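Local coordinates for triosephosphate isomerase (Toxoplasma gondii, PDB 5UPR), which probably interconverts D-glyceraldehyde 3-phosphate and dihydroxyacetone phosphate, a step of glycolysis and gluconeogenesis, as a homodimeric triosephosphate isomerase, at residues A[121-125]-A[160-166]. Coordinates in Å, arbitrary orientation, origin at the centre of the assembly. Residue numbers count along the deposited sequence, not the author numbering.
Sequences AKKVR and AVRQAVP. With SO4 (sulfate ion), chain F.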
# COMPACT_ATOMS: atom_id res chain seq x y z
N ALA A 121 12.22 -10.72 -2.50
CA ALA A 121 13.12 -10.77 -3.64
C ALA A 121 12.41 -10.41 -4.95
O ALA A 121 12.97 -9.68 -5.81
CB ALA A 121 13.73 -12.14 -3.72
N LYS A 122 11.19 -10.96 -5.13
CA LYS A 122 10.41 -10.63 -6.32
C LYS A 122 10.09 -9.14 -6.39
O LYS A 122 10.18 -8.54 -7.48
CB LYS A 122 9.12 -11.43 -6.34
CG LYS A 122 8.23 -11.24 -7.53
CD LYS A 122 7.08 -12.25 -7.53
CE LYS A 122 6.24 -12.05 -8.79
NZ LYS A 122 6.74 -12.74 -9.99
N LYS A 123 9.76 -8.52 -5.24
CA LYS A 123 9.54 -7.07 -5.24
C LYS A 123 10.82 -6.33 -5.65
O LYS A 123 10.74 -5.34 -6.40
CB LYS A 123 9.06 -6.58 -3.90
CG LYS A 123 7.69 -7.04 -3.48
CD LYS A 123 7.23 -6.56 -2.10
CE LYS A 123 5.78 -6.86 -1.94
NZ LYS A 123 5.07 -5.99 -1.02
N VAL A 124 11.97 -6.77 -5.13
CA VAL A 124 13.25 -6.08 -5.41
C VAL A 124 13.54 -6.12 -6.93
O VAL A 124 13.84 -5.09 -7.55
CB VAL A 124 14.44 -6.64 -4.61
CG1 VAL A 124 15.74 -5.97 -5.04
CG2 VAL A 124 14.25 -6.45 -3.10
N ARG A 125 13.44 -7.31 -7.50
CA ARG A 125 13.69 -7.48 -8.93
C ARG A 125 12.78 -6.58 -9.79
O ARG A 125 13.23 -5.97 -10.76
CB ARG A 125 13.45 -8.94 -9.36
CG ARG A 125 13.56 -9.24 -10.83
CD ARG A 125 14.96 -8.81 -11.32
NE ARG A 125 15.20 -8.94 -12.77
CZ ARG A 125 15.75 -9.96 -13.41
NH1 ARG A 125 16.26 -11.02 -12.78
NH2 ARG A 125 15.74 -9.95 -14.72
N ALA A 160 18.13 -15.14 -1.22
CA ALA A 160 16.89 -15.12 -1.92
C ALA A 160 16.84 -13.94 -2.92
O ALA A 160 16.38 -14.06 -4.03
CB ALA A 160 15.70 -15.00 -0.94
N VAL A 161 17.35 -12.78 -2.50
CA VAL A 161 17.41 -11.62 -3.37
C VAL A 161 18.35 -11.84 -4.54
O VAL A 161 18.02 -11.52 -5.68
CB VAL A 161 17.72 -10.32 -2.63
CG1 VAL A 161 17.76 -9.13 -3.62
CG2 VAL A 161 16.63 -10.06 -1.58
N ARG A 162 19.51 -12.42 -4.28
CA ARG A 162 20.47 -12.76 -5.36
C ARG A 162 19.87 -13.73 -6.39
O ARG A 162 20.14 -13.59 -7.58
CB ARG A 162 21.77 -13.34 -4.81
CG ARG A 162 22.91 -13.46 -5.83
CD ARG A 162 23.92 -14.51 -5.56
NE ARG A 162 23.26 -15.80 -5.44
CZ ARG A 162 22.84 -16.52 -6.47
NH1 ARG A 162 22.94 -16.10 -7.75
NH2 ARG A 162 22.22 -17.67 -6.24
N GLN A 163 19.07 -14.71 -5.94
CA GLN A 163 18.44 -15.67 -6.89
C GLN A 163 17.52 -14.96 -7.85
O GLN A 163 17.47 -15.28 -9.01
CB GLN A 163 17.70 -16.78 -6.15
CG GLN A 163 18.66 -17.73 -5.50
CD GLN A 163 18.04 -18.70 -4.53
OE1 GLN A 163 16.94 -18.49 -3.97
NE2 GLN A 163 18.83 -19.70 -4.18
N ALA A 164 16.79 -13.96 -7.35
CA ALA A 164 15.91 -13.14 -8.18
C ALA A 164 16.65 -12.03 -8.96
O ALA A 164 16.14 -11.57 -9.98
CB ALA A 164 14.87 -12.50 -7.31
N VAL A 165 17.77 -11.56 -8.44
CA VAL A 165 18.59 -10.56 -9.10
C VAL A 165 20.04 -11.13 -9.22
O VAL A 165 20.96 -10.70 -8.48
CB VAL A 165 18.62 -9.27 -8.28
CG1 VAL A 165 19.15 -8.15 -9.16
CG2 VAL A 165 17.23 -8.91 -7.78
N PRO A 166 20.25 -12.09 -10.13
CA PRO A 166 21.58 -12.66 -10.26
C PRO A 166 22.59 -11.74 -11.00
O PRO A 166 23.77 -12.01 -10.97
CB PRO A 166 21.34 -13.95 -11.06
CG PRO A 166 20.08 -13.67 -11.88
CD PRO A 166 19.26 -12.81 -10.94
S SO4 F . 17.29 -13.39 -15.00
O1 SO4 F . 18.07 -12.30 -14.37
O2 SO4 F . 16.33 -12.78 -15.94
O3 SO4 F . 18.26 -14.22 -15.77
O4 SO4 F . 16.61 -14.24 -13.99
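Ala121 sets its methyl group against the backbone of the facing helix, its CB 3.3 Å from Ala160 O and 3.7 Å from Val161 CA. One turn on, Ala164 CB lies 3.8 Å from Ala121 CB; methyls this small let the axes of segments 121-125 and 160-164 approach to 8.4 Å, crossing at -44°. Closer to the barrel strands, Val124 CG1 meets Val161 CG1 at 4.0 Å and Val165 CG2 at 4.3 Å; Val124 and Val161, both branched, also rest on Leu136 of strand 133-138. Arg125 is long enough to reach the C-terminal end of helix 150-164, where the chain leaves helical geometry at Val165: Arg125 NH1 donates to Ala164 O (2.9 Å), a carbonyl near the helix end. Arg125 NH1 also hydrogen-bonds to sulfate O1 at 2.7 Å, the anion probably coming from the crystallisation liquor, while NE bonds to Asn129. Helices 117-129 and 150-164, which follow the adjacent strands 97-100 and 133-138, thus pack as neighbours in the outer helical layer of a TIM barrel.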